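Local coordinates for protein benzyl alcohol dehydrogenase (Acinetobacter calcoaceticus, PDB 1F8F) that catalyses the NAD-dependent oxidation of benzyl alcohol to benzaldehyde as a zinc-containing member of the medium-chain alcohol dehydrogenase family, at residues 95-100 with 106-111; 181-186 with 322-327. All blocks are in the same frame, centred on the assembly; numbering follows the deposited sequence. Where two conformers were deposited one is given.

Contact 1 (95-100 with 106-111). With ZN (zinc ion), chain C.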
loop_
_atom_site.group_PDB
_atom_site.type_symbol
_atom_site.label_atom_id
_atom_site.label_comp_id
_atom_site.label_asym_id
_atom_site.label_seq_id
_atom_site.Cartn_x
_atom_site.Cartn_y
_atom_site.Cartn_z
ATOM N N GLY A 95 -3.870 23.873 -4.171
ATOM C CA GLY A 95 -5.011 23.138 -3.649
ATOM C C GLY A 95 -6.172 22.865 -4.602
ATOM O O GLY A 95 -7.276 22.456 -4.216
ATOM N N LYS A 96 -5.893 23.037 -5.899
ATOM C CA LYS A 96 -6.880 22.824 -6.951
ATOM C C LYS A 96 -6.269 21.931 -8.047
ATOM O O LYS A 96 -7.063 21.426 -8.853
ATOM C CB LYS A 96 -7.194 24.170 -7.625
ATOM C CG LYS A 96 -7.816 25.275 -6.835
ATOM C CD LYS A 96 -8.348 26.421 -7.688
ATOM C CE LYS A 96 -8.489 27.721 -6.896
ATOM N NZ LYS A 96 -9.077 28.825 -7.725
ATOM N N CYS A 97 -4.955 21.723 -8.117
ATOM C CA CYS A 97 -4.392 20.885 -9.184
ATOM C C CYS A 97 -4.495 19.381 -8.893
ATOM O O CYS A 97 -5.018 19.004 -7.831
ATOM C CB CYS A 97 -2.929 21.275 -9.469
ATOM S SG CYS A 97 -1.775 20.757 -8.143
ATOM N N THR A 98 -3.974 18.536 -9.798
ATOM C CA THR A 98 -4.081 17.075 -9.622
ATOM C C THR A 98 -3.399 16.588 -8.322
ATOM O O THR A 98 -3.894 15.739 -7.556
ATOM C CB THR A 98 -3.468 16.341 -10.839
ATOM O OG1 THR A 98 -4.262 16.539 -12.003
ATOM C CG2 THR A 98 -3.297 14.848 -10.605
ATOM N N GLN A 99 -2.185 17.111 -8.090
ATOM C CA GLN A 99 -1.439 16.729 -6.866
ATOM C C GLN A 99 -2.111 17.266 -5.622
ATOM O O GLN A 99 -2.287 16.443 -4.727
ATOM C CB GLN A 99 0.029 17.059 -7.013
ATOM C CG GLN A 99 0.734 15.918 -7.743
ATOM C CD GLN A 99 0.585 16.062 -9.229
ATOM O OE1 GLN A 99 0.393 15.064 -9.941
ATOM N NE2 GLN A 99 0.688 17.298 -9.688
ATOM N N CYS A 100 -2.618 18.485 -5.528
ATOM C CA CYS A 100 -3.323 18.985 -4.373
ATOM C C CYS A 100 -4.612 18.228 -4.120
ATOM O O CYS A 100 -4.721 17.738 -2.981
ATOM C CB CYS A 100 -3.539 20.498 -4.440
ATOM S SG CYS A 100 -2.005 21.489 -4.548
ATOM N N ALA A 106 2.661 18.935 -1.355
ATOM C CA ALA A 106 4.090 19.220 -1.544
ATOM C C ALA A 106 4.485 19.109 -3.029
ATOM O O ALA A 106 5.535 19.670 -3.348
ATOM C CB ALA A 106 4.943 18.306 -0.701
ATOM N N TYR A 107 3.767 18.396 -3.877
ATOM C CA TYR A 107 4.028 18.119 -5.274
ATOM C C TYR A 107 3.184 18.950 -6.217
ATOM O O TYR A 107 3.121 18.752 -7.429
ATOM C CB TYR A 107 3.996 16.557 -5.519
ATOM C CG TYR A 107 5.057 15.959 -4.578
ATOM C CD1 TYR A 107 6.414 16.211 -4.735
ATOM C CD2 TYR A 107 4.668 15.252 -3.458
ATOM C CE1 TYR A 107 7.355 15.773 -3.845
ATOM C CE2 TYR A 107 5.628 14.719 -2.608
ATOM C CZ TYR A 107 6.974 15.020 -2.764
ATOM O OH TYR A 107 7.821 14.451 -1.825
ATOM N N CYS A 108 2.472 19.923 -5.672
ATOM C CA CYS A 108 1.631 20.888 -6.384
ATOM C C CYS A 108 2.326 21.300 -7.654
ATOM O O CYS A 108 3.498 21.712 -7.727
ATOM C CB CYS A 108 1.308 22.165 -5.570
ATOM S SG CYS A 108 0.440 23.564 -6.270
ATOM N N SER A 109 1.581 21.300 -8.768
ATOM C CA SER A 109 2.184 21.713 -10.049
ATOM C C SER A 109 2.522 23.203 -10.051
ATOM O O SER A 109 3.193 23.723 -10.943
ATOM C CB SER A 109 1.326 21.228 -11.216
ATOM O OG SER A 109 0.066 21.896 -11.201
ATOM N N GLU A 110 2.156 23.976 -9.018
ATOM C CA GLU A 110 2.613 25.366 -8.952
ATOM C C GLU A 110 3.654 25.467 -7.844
ATOM O O GLU A 110 3.909 26.589 -7.427
ATOM C CB GLU A 110 1.433 26.322 -8.751
ATOM C CG GLU A 110 0.256 26.174 -9.673
ATOM C CD GLU A 110 -0.872 27.159 -9.799
ATOM O OE1 GLU A 110 -1.261 28.038 -8.998
ATOM O OE2 GLU A 110 -1.560 27.083 -10.867
ATOM N N PHE A 111 4.279 24.406 -7.335
ATOM C CA PHE A 111 5.257 24.580 -6.266
ATOM C C PHE A 111 6.306 25.605 -6.602
ATOM O O PHE A 111 6.120 26.662 -5.998
ATOM C CB PHE A 111 5.914 23.275 -5.771
ATOM C CG PHE A 111 6.491 23.387 -4.374
ATOM C CD1 PHE A 111 7.745 23.933 -4.163
ATOM C CD2 PHE A 111 5.754 22.977 -3.267
ATOM C CE1 PHE A 111 8.250 24.031 -2.878
ATOM C CE2 PHE A 111 6.239 23.079 -2.001
ATOM C CZ PHE A 111 7.504 23.596 -1.794
HETATM ZN ZN ZN C . -1.627 22.506 -6.553
#
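Cys97 and Cys100 from one side and Cys108 from the other close on a single zinc ion, the Cys4 site of the lobe that is characteristic of zinc-containing alcohol dehydrogenases. Cys94, just ahead of 95-100, supplies the fourth sulfur. This zinc is distinct from the one held by Cys44, His65 and Cys173, and with all four ligands being cysteines its role is probably structural.

The metal bonds are alike and of ordinary zinc-thiolate length: Cys97 SG lies 2.4 Å from the zinc ion, and Cys100 SG and Cys108 SG each lie 2.3 Å from it. Cys108 reaches the metal with SG anti to its backbone N (chi1 174°), which carries the sulfur across to 95-100, 3.6 Å from Cys100 SG.

Backbone N-H groups form a second shell around the sulfurs. Cys97 SG takes two of them, one from each segment. It accepts from Cys100 N, the capping bond at the start of the weakly bonded helix 98-101, and from Ser109 N, which reaches across the contact to Cys97 SG at 3.5 Å with an N-H...S angle of 165°. Cys108 SG accepts from Glu110 N at 3.3 Å, inside the type I turn from Cys108 to Phe111, while Gly95 N gives a weak bond to Cys100 SG. Such donors would be expected to spread the negative charge of the thiolates and to fix their directions.

Van der Waals packing flanks the metal site. Cys108 CB lies 3.5 Å from Cys100 SG. Gln99 lays CB, 3.5 Å from Tyr107 O, and NE2 against that carbonyl oxygen, its amide plane 76° from the phenol ring. Tyr107 itself leads away to Val315 and Ser318, which its OH engages. On the solvent side, Ser109 OG rests 3.5 Å from Cys97 CB.

Contact 2 (181-186 with 322-327)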
loop_
_atom_site.group_PDB
_atom_site.type_symbol
_atom_site.label_atom_id
_atom_site.label_comp_id
_atom_site.label_asym_id
_atom_site.label_seq_id
_atom_site.Cartn_x
_atom_site.Cartn_y
_atom_site.Cartn_z
ATOM N N ALA A 181 9.599 12.698 6.555
ATOM C CA ALA A 181 10.269 11.763 5.625
ATOM C C ALA A 181 10.177 10.353 6.186
ATOM O O ALA A 181 10.053 9.315 5.545
ATOM C CB ALA A 181 11.699 12.229 5.563
ATOM N N CYS A 182 10.376 10.300 7.535
ATOM C CA CYS A 182 10.225 8.996 8.207
ATOM C C CYS A 182 8.783 8.551 8.321
ATOM O O CYS A 182 8.418 7.402 7.994
ATOM C CB CYS A 182 10.835 9.233 9.569
ATOM S SG CYS A 182 12.554 8.840 9.833
ATOM N N ILE A 183 7.878 9.398 8.795
ATOM C CA ILE A 183 6.496 8.967 9.051
ATOM C C ILE A 183 5.691 8.846 7.766
ATOM O O ILE A 183 4.971 7.834 7.647
ATOM C CB ILE A 183 5.761 9.848 10.086
ATOM C CG1 ILE A 183 6.317 9.595 11.516
ATOM C CG2 ILE A 183 4.248 9.586 10.147
ATOM C CD1 ILE A 183 6.148 10.720 12.516
ATOM N N ASN A 184 5.678 9.820 6.867
ATOM C CA ASN A 184 4.815 9.767 5.693
ATOM C C ASN A 184 5.465 9.151 4.472
ATOM O O ASN A 184 4.761 8.500 3.699
ATOM C CB ASN A 184 4.306 11.152 5.268
ATOM C CG ASN A 184 3.669 11.928 6.391
ATOM O OD1 ASN A 184 2.872 11.356 7.110
ATOM N ND2 ASN A 184 4.024 13.218 6.600
ATOM N N ALA A 185 6.770 9.422 4.304
ATOM C CA ALA A 185 7.381 9.014 3.030
ATOM C C ALA A 185 7.996 7.635 3.135
ATOM O O ALA A 185 7.590 6.728 2.424
ATOM C CB ALA A 185 8.408 10.029 2.532
ATOM N N LEU A 186 8.948 7.470 4.032
ATOM C CA LEU A 186 9.586 6.149 4.129
ATOM C C LEU A 186 8.672 5.044 4.624
ATOM O O LEU A 186 8.772 3.840 4.553
ATOM C CB LEU A 186 10.825 6.279 5.039
ATOM C CG LEU A 186 11.982 7.073 4.402
ATOM C CD1 LEU A 186 13.030 7.296 5.515
ATOM C CD2 LEU A 186 12.511 6.400 3.154
ATOM N N LYS A 322 -1.840 20.644 7.238
ATOM C CA LYS A 322 -3.040 20.914 7.974
ATOM C C LYS A 322 -3.423 19.725 8.880
ATOM O O LYS A 322 -4.007 19.937 9.943
ATOM C CB LYS A 322 -4.233 21.181 7.034
ATOM C CG LYS A 322 -4.349 22.594 6.493
ATOM C CD LYS A 322 -5.424 23.441 7.240
ATOM C CE LYS A 322 -4.892 24.883 7.028
ATOM N NZ LYS A 322 -5.785 25.966 7.522
ATOM N N LYS A 323 -3.003 18.525 8.485
ATOM C CA LYS A 323 -3.142 17.326 9.259
ATOM C C LYS A 323 -1.913 16.990 10.119
ATOM O O LYS A 323 -2.027 16.761 11.314
ATOM C CB LYS A 323 -3.389 16.102 8.341
ATOM C CG LYS A 323 -3.870 14.901 9.130
ATOM C CD LYS A 323 -3.701 13.582 8.348
ATOM C CE LYS A 323 -4.345 12.459 9.191
ATOM N NZ LYS A 323 -4.276 11.174 8.467
ATOM N N PHE A 324 -0.715 16.931 9.546
ATOM C CA PHE A 324 0.539 16.569 10.179
ATOM C C PHE A 324 1.079 17.539 11.229
ATOM O O PHE A 324 1.665 17.068 12.226
ATOM C CB PHE A 324 1.620 16.326 9.085
ATOM C CG PHE A 324 2.810 15.532 9.576
ATOM C CD1 PHE A 324 2.674 14.330 10.243
ATOM C CD2 PHE A 324 4.119 15.978 9.387
ATOM C CE1 PHE A 324 3.778 13.606 10.691
ATOM C CE2 PHE A 324 5.212 15.265 9.805
ATOM C CZ PHE A 324 5.067 14.048 10.470
ATOM N N ILE A 325 0.994 18.857 11.007
ATOM C CA ILE A 325 1.530 19.833 11.954
ATOM C C ILE A 325 0.902 19.676 13.320
ATOM O O ILE A 325 1.637 19.552 14.301
ATOM C CB ILE A 325 1.574 21.284 11.472
ATOM C CG1 ILE A 325 2.849 21.436 10.592
ATOM C CG2 ILE A 325 1.630 22.328 12.609
ATOM C CD1 ILE A 325 2.693 22.724 9.809
ATOM N N PRO A 326 -0.423 19.691 13.419
ATOM C CA PRO A 326 -1.069 19.412 14.696
ATOM C C PRO A 326 -0.671 18.050 15.249
ATOM O O PRO A 326 -0.629 17.910 16.487
ATOM C CB PRO A 326 -2.581 19.523 14.409
ATOM C CG PRO A 326 -2.635 20.305 13.134
ATOM C CD PRO A 326 -1.388 19.996 12.351
ATOM N N GLU A 327 -0.411 16.997 14.444
ATOM C CA GLU A 327 -0.008 15.728 15.010
ATOM C C GLU A 327 1.365 15.875 15.706
ATOM O O GLU A 327 1.584 15.385 16.821
ATOM C CB GLU A 327 0.019 14.567 13.998
ATOM C CG GLU A 327 -1.345 14.055 13.547
ATOM C CD GLU A 327 -1.318 13.235 12.291
ATOM O OE1 GLU A 327 -0.342 13.097 11.538
ATOM O OE2 GLU A 327 -2.372 12.628 11.969
HETATM O O HOH W 1 0.061 12.483 8.806
#
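Phe324 projects from helix 321-333 toward helix 174-186 and meets Ile183 and Asn184, which stand side by side there. From CB the ring is carried across with CG anti to the backbone N (chi1 -162°). CG is already 4.0 Å from Asn184 ND2, and the other ring carbons lie at much the same distance, because ND2 sits 3.8 Å above the ring plane, over its centre. The amide is tilted 68° from the ring, presenting its nitrogen to the face; ND2 also has a weak hydrogen bond to the Gly317 carbonyl. Farther out, CE1 meets Ile183 CG2, and at the tip CZ touches Ile183 CD1 at 4.1 Å, an apolar contact at the ring edge near its plane. Glu327 OE1, from the next turn of the same helix, also lies at the ring edge, in its plane.

A water spans the two helices beside the ring, donating to Glu327 OE1 at 2.8 Å and only weakly to Asn184 OD1. Ile183 also packs on Ala209 and Cys213 of helix 201-213. The contact joins helix 174-186 to helix 321-333 through an amide nitrogen set over the ring face and an isoleucine at the ring edge, at the flank of the Rossmann-type nucleotide-binding fold.

In the fold
Both contacts are partly buried, but they draw on different chemistry. In contact 1, two neighbouring pieces of a loop-rich lobe are tied together by metal-sulfur and backbone N-H...S bonds, from buried Cys100 and Cys108 out to exposed Ser109. Contact 2 joins helices more than a hundred residues apart in sequence through one buried aromatic ring, a partly exposed isoleucine and amide, and a water, with a smaller buried surface. The centres of contact 1 and contact 2 are about 17 Å apart, and they share no element. Between subunits, however, they face each other: Thr98 packs on Lys323 of the third subunit, and Lys322 and Lys323 pack on Asn101 and Thr102 of the third subunit.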